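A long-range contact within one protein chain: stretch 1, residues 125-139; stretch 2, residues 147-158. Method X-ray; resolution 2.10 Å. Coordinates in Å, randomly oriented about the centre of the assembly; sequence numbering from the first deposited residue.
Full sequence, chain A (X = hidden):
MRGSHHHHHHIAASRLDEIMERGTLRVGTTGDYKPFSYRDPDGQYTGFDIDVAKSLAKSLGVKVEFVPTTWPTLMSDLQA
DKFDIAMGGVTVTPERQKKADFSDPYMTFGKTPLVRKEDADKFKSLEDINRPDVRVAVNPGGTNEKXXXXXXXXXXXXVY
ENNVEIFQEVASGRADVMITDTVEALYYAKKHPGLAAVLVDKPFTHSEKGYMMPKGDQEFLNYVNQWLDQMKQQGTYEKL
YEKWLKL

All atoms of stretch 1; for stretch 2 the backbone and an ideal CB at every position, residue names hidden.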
# COMPACT_ATOMS: atom_id res chain seq x y z
N SER A 125 -10.18 -16.60 -1.95
CA SER A 125 -9.67 -16.70 -3.30
C SER A 125 -10.78 -16.35 -4.28
O SER A 125 -11.99 -16.25 -3.91
CB SER A 125 -9.21 -18.12 -3.59
OG SER A 125 -10.33 -18.97 -3.47
N LEU A 126 -10.34 -16.14 -5.52
CA LEU A 126 -11.24 -15.97 -6.62
C LEU A 126 -12.23 -17.15 -6.65
O LEU A 126 -13.44 -16.94 -6.74
CB LEU A 126 -10.45 -15.89 -7.91
CG LEU A 126 -11.31 -15.68 -9.16
CD1 LEU A 126 -11.95 -14.35 -9.09
CD2 LEU A 126 -10.42 -15.78 -10.40
N GLU A 127 -11.72 -18.36 -6.46
CA GLU A 127 -12.51 -19.58 -6.57
C GLU A 127 -13.64 -19.56 -5.54
O GLU A 127 -14.74 -20.02 -5.81
CB GLU A 127 -11.64 -20.87 -6.35
CG GLU A 127 -10.56 -21.16 -7.42
CD GLU A 127 -9.54 -19.99 -7.68
OE1 GLU A 127 -9.07 -19.29 -6.73
OE2 GLU A 127 -9.19 -19.75 -8.87
N ASP A 128 -13.33 -19.10 -4.35
CA ASP A 128 -14.29 -19.11 -3.25
C ASP A 128 -15.45 -18.18 -3.55
O ASP A 128 -16.56 -18.35 -3.06
CB ASP A 128 -13.61 -18.59 -1.98
CG ASP A 128 -12.64 -19.57 -1.43
OD1 ASP A 128 -12.57 -20.62 -2.04
OD2 ASP A 128 -11.96 -19.31 -0.43
N ILE A 129 -15.15 -17.14 -4.32
CA ILE A 129 -16.08 -16.04 -4.52
C ILE A 129 -16.90 -16.25 -5.78
O ILE A 129 -18.11 -15.95 -5.79
CB ILE A 129 -15.35 -14.66 -4.52
CG1 ILE A 129 -14.74 -14.42 -3.12
CG2 ILE A 129 -16.30 -13.53 -4.89
CD1 ILE A 129 -13.62 -13.41 -3.09
N ASN A 130 -16.26 -16.74 -6.83
CA ASN A 130 -16.91 -16.98 -8.09
C ASN A 130 -17.76 -18.29 -8.04
O ASN A 130 -17.46 -19.26 -8.73
CB ASN A 130 -15.84 -17.10 -9.14
CG ASN A 130 -16.41 -17.15 -10.52
OD1 ASN A 130 -17.44 -16.57 -10.83
ND2 ASN A 130 -15.74 -17.88 -11.37
N ARG A 131 -18.80 -18.31 -7.20
CA ARG A 131 -19.71 -19.48 -7.03
C ARG A 131 -21.16 -19.00 -7.14
O ARG A 131 -21.48 -17.88 -6.75
CB ARG A 131 -19.58 -20.09 -5.65
CG ARG A 131 -18.21 -20.58 -5.33
CD ARG A 131 -17.95 -21.76 -6.25
NE ARG A 131 -16.74 -22.45 -5.86
CZ ARG A 131 -16.62 -23.16 -4.74
NH1 ARG A 131 -17.65 -23.29 -3.90
NH2 ARG A 131 -15.47 -23.74 -4.47
N PRO A 132 -22.07 -19.89 -7.58
CA PRO A 132 -23.43 -19.43 -7.93
C PRO A 132 -24.29 -19.02 -6.73
O PRO A 132 -25.25 -18.28 -6.84
CB PRO A 132 -24.04 -20.62 -8.69
CG PRO A 132 -23.16 -21.79 -8.39
CD PRO A 132 -21.84 -21.33 -7.86
N ASP A 133 -23.94 -19.51 -5.57
CA ASP A 133 -24.69 -19.11 -4.37
C ASP A 133 -24.15 -17.75 -3.78
O ASP A 133 -24.66 -17.22 -2.78
CB ASP A 133 -24.55 -20.25 -3.38
CG ASP A 133 -23.25 -20.99 -3.61
OD1 ASP A 133 -23.22 -22.00 -4.34
OD2 ASP A 133 -22.24 -20.46 -3.16
N VAL A 134 -23.14 -17.16 -4.39
CA VAL A 134 -22.48 -15.99 -3.74
C VAL A 134 -23.14 -14.73 -4.29
O VAL A 134 -23.19 -14.56 -5.50
CB VAL A 134 -20.95 -15.99 -3.97
CG1 VAL A 134 -20.33 -14.74 -3.32
CG2 VAL A 134 -20.34 -17.29 -3.41
N ARG A 135 -23.68 -13.88 -3.40
CA ARG A 135 -24.29 -12.64 -3.82
C ARG A 135 -23.28 -11.49 -3.81
O ARG A 135 -22.80 -11.03 -2.74
CB ARG A 135 -25.54 -12.30 -2.98
CG ARG A 135 -26.70 -13.28 -3.22
CD ARG A 135 -27.73 -13.20 -2.09
NE ARG A 135 -27.00 -13.32 -0.81
CZ ARG A 135 -27.49 -13.03 0.40
NH1 ARG A 135 -28.73 -12.63 0.55
NH2 ARG A 135 -26.72 -13.14 1.48
N VAL A 136 -22.94 -11.05 -5.01
CA VAL A 136 -21.96 -10.04 -5.24
C VAL A 136 -22.59 -8.72 -5.51
O VAL A 136 -23.53 -8.64 -6.28
CB VAL A 136 -21.09 -10.39 -6.45
CG1 VAL A 136 -20.15 -9.26 -6.83
CG2 VAL A 136 -20.25 -11.60 -6.12
N ALA A 137 -22.07 -7.72 -4.82
CA ALA A 137 -22.64 -6.38 -4.87
C ALA A 137 -21.69 -5.41 -5.47
O ALA A 137 -20.54 -5.38 -5.06
CB ALA A 137 -23.02 -5.89 -3.49
N VAL A 138 -22.15 -4.63 -6.46
CA VAL A 138 -21.31 -3.61 -7.00
C VAL A 138 -22.13 -2.38 -7.34
O VAL A 138 -23.36 -2.47 -7.56
CB VAL A 138 -20.61 -4.05 -8.27
CG1 VAL A 138 -19.74 -5.26 -8.04
CG2 VAL A 138 -21.64 -4.35 -9.34
N ASN A 139 -21.44 -1.24 -7.46
CA ASN A 139 -22.06 -0.04 -8.04
C ASN A 139 -21.98 -0.12 -9.54
O ASN A 139 -21.16 -0.82 -10.08
CB ASN A 139 -21.37 1.23 -7.52
CG ASN A 139 -19.88 1.25 -7.84
OD1 ASN A 139 -19.15 0.30 -7.55
ND2 ASN A 139 -19.46 2.25 -8.50
N UNK A 147 -15.00 -5.65 -13.01
CA UNK A 147 -14.25 -6.76 -12.42
C UNK A 147 -15.20 -7.97 -12.20
O UNK A 147 -14.87 -9.15 -12.44
CB UNK A 147 -13.60 -6.33 -11.10
N UNK A 148 -16.39 -7.67 -11.69
CA UNK A 148 -17.29 -8.74 -11.36
C UNK A 148 -17.77 -9.52 -12.60
O UNK A 148 -17.88 -10.74 -12.55
CB UNK A 148 -18.49 -8.17 -10.60
N UNK A 149 -18.06 -8.77 -13.67
CA UNK A 149 -18.57 -9.34 -14.93
C UNK A 149 -17.47 -10.11 -15.59
O UNK A 149 -17.71 -11.15 -16.17
CB UNK A 149 -19.10 -8.26 -15.87
N UNK A 150 -16.24 -9.65 -15.40
CA UNK A 150 -15.13 -10.36 -15.97
C UNK A 150 -14.75 -11.60 -15.18
O UNK A 150 -14.61 -12.63 -15.77
CB UNK A 150 -13.92 -9.42 -16.08
N UNK A 151 -14.62 -11.54 -13.88
CA UNK A 151 -13.94 -12.60 -13.16
C UNK A 151 -14.86 -13.27 -12.24
O UNK A 151 -14.48 -14.22 -11.60
CB UNK A 151 -12.73 -12.07 -12.39
N UNK A 152 -16.06 -12.76 -12.08
CA UNK A 152 -17.00 -13.41 -11.18
C UNK A 152 -18.33 -13.79 -11.84
O UNK A 152 -19.41 -13.56 -11.27
CB UNK A 152 -17.27 -12.49 -9.99
N UNK A 153 -18.21 -14.40 -13.01
CA UNK A 153 -19.36 -14.73 -13.85
C UNK A 153 -20.26 -15.79 -13.24
O UNK A 153 -21.40 -15.85 -13.60
CB UNK A 153 -18.88 -15.20 -15.22
N UNK A 154 -19.77 -16.64 -12.34
CA UNK A 154 -20.65 -17.67 -11.78
C UNK A 154 -21.47 -17.21 -10.59
O UNK A 154 -22.37 -17.91 -10.15
CB UNK A 154 -19.82 -18.88 -11.36
N UNK A 155 -21.13 -16.04 -10.07
CA UNK A 155 -21.80 -15.46 -8.93
C UNK A 155 -23.05 -14.68 -9.38
O UNK A 155 -23.21 -14.36 -10.53
CB UNK A 155 -20.84 -14.55 -8.16
N UNK A 156 -23.90 -14.38 -8.41
CA UNK A 156 -25.08 -13.62 -8.62
C UNK A 156 -24.76 -12.15 -8.32
O UNK A 156 -24.67 -11.71 -7.15
CB UNK A 156 -26.23 -14.15 -7.76
N UNK A 157 -24.63 -11.39 -9.37
CA UNK A 157 -24.16 -10.06 -9.28
C UNK A 157 -25.39 -9.16 -9.26
O UNK A 157 -26.16 -9.24 -10.17
CB UNK A 157 -23.21 -9.72 -10.43
N UNK A 158 -25.50 -8.29 -8.28
CA UNK A 158 -26.52 -7.22 -8.31
C UNK A 158 -25.84 -5.84 -8.40
O UNK A 158 -24.88 -5.58 -7.67
CB UNK A 158 -27.41 -7.29 -7.07

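Stretch 2 runs from the end of a helix through a turn into a strand that pairs in parallel with residues 135-138. Position 147 is helical, its ideal CB more than 5.5 Å from stretch 1, so the visible atoms scarcely restrict it; it is Phe147.

At position 148 the helical CA-to-CB bond points toward the strand, and the ideal CB lies 4.1 Å from Val138 CG1 and 4.3 Å from Val136 CG1. A small apolar side chain suits so close an approach. Ala148 fills it, its CB 4.2 Å from Val136 CG1.

Positions 149 and 150 have no atom of stretch 1 near their ideal CB, and polar residues are as likely as any: Arg149 and Glu150. At position 151 the ideal CB is 4.1 Å from Leu126 CD1, but the bond runs sideways, leaving many side chains possible. The residue is His151, whose CB packs 4.0 Å from Leu126 CD1 while its ring leads away.

The sideways CB of position 152 faces a hollow lined by Leu126, Ile129 and Val136, which calls for a branched or long apolar side chain such as leucine, isoleucine or methionine. Leu152 reaches in: CD2 lies 3.6 Å from Leu126 CD1 and 3.7 Å from Ile129 CG2, while CD1 is 4.3 Å from Val136 CG1.

Position 153 points away, in the turn from 152 to 155, and a polar residue fits; Lys153 bonds weakly to the carbonyl of Glu150. At 154 the backbone matters most, for its N donates to Asn130 OD1 at 2.8 Å, tying the turn to stretch 1. The CB points toward Asn130, yet there is room for a long chain to run past the amide. Lys154 does so, its CD 3.3 Å from Asn130 ND2 and its end leading away.

At position 155 the ideal CB is 3.6 Å from both Val134 O and Val136 CG2 and 3.7 Å from Arg131 O, a tight site favouring a small residue; it is Ala155.

Position 156 begins the strand; its N donates to Val134 O (3.0 Å), and its O accepts from Val136 N (2.8 Å). Its CB shares a face with Arg135, and nearby carbonyls would suit a long polar or basic chain. Lys156 brings NZ to 3.6 Å from Pro132 O.

The CB of 157 lies on the Val136 face, where beta-branched apolar residues fit; Ile157 sets CG2 4.3 Å from Val138 CG2. Position 158 returns to the Arg135 face, N donating to Val136 O (2.8 Å), and tolerates many strand formers; it is Thr158.

Stretch 2 (147-158) FAREHLKKAKIT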
# COMPACT_ATOMS: atom_id res chain seq x y z
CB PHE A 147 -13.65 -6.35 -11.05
CG PHE A 147 -12.88 -7.43 -10.41
CD1 PHE A 147 -13.52 -8.38 -9.61
CD2 PHE A 147 -11.49 -7.51 -10.60
CE1 PHE A 147 -12.78 -9.42 -9.03
CE2 PHE A 147 -10.78 -8.55 -10.02
CZ PHE A 147 -11.42 -9.48 -9.22
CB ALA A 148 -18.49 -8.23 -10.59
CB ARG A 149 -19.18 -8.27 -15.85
CG ARG A 149 -20.43 -7.69 -15.13
CD ARG A 149 -21.38 -7.02 -16.05
NE ARG A 149 -22.48 -6.39 -15.34
CZ ARG A 149 -23.49 -7.01 -14.74
NH1 ARG A 149 -23.57 -8.30 -14.76
NH2 ARG A 149 -24.47 -6.33 -14.15
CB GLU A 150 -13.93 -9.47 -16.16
CG GLU A 150 -12.69 -10.25 -16.61
CD GLU A 150 -11.56 -9.35 -17.07
OE1 GLU A 150 -11.75 -8.11 -17.08
OE2 GLU A 150 -10.47 -9.88 -17.43
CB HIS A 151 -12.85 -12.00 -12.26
CG HIS A 151 -11.79 -11.27 -13.00
ND1 HIS A 151 -10.80 -11.92 -13.68
CD2 HIS A 151 -11.59 -9.94 -13.22
CE1 HIS A 151 -10.02 -11.03 -14.28
NE2 HIS A 151 -10.48 -9.82 -14.00
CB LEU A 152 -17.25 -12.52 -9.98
CG LEU A 152 -16.02 -12.08 -9.20
CD1 LEU A 152 -16.45 -11.02 -8.18
CD2 LEU A 152 -15.33 -13.26 -8.49
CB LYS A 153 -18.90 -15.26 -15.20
CG LYS A 153 -18.22 -14.19 -16.03
CD LYS A 153 -17.99 -14.69 -17.46
CE LYS A 153 -17.78 -13.54 -18.45
NZ LYS A 153 -16.35 -13.14 -18.57
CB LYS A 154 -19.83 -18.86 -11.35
CG LYS A 154 -19.08 -19.48 -12.52
CD LYS A 154 -17.94 -20.31 -12.00
CE LYS A 154 -17.04 -20.69 -13.14
NZ LYS A 154 -16.65 -22.08 -12.85
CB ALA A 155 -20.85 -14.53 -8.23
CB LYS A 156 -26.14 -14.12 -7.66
CG LYS A 156 -27.53 -13.57 -7.94
CD LYS A 156 -28.61 -14.18 -7.01
CE LYS A 156 -28.61 -15.72 -6.92
NZ LYS A 156 -27.91 -16.21 -5.69
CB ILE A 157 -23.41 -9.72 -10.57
CG1 ILE A 157 -22.12 -10.54 -10.62
CG2 ILE A 157 -23.11 -8.22 -10.63
CD1 ILE A 157 -21.25 -10.30 -11.83
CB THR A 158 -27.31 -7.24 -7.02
OG1 THR A 158 -27.97 -8.50 -6.86
CG2 THR A 158 -28.37 -6.17 -7.02
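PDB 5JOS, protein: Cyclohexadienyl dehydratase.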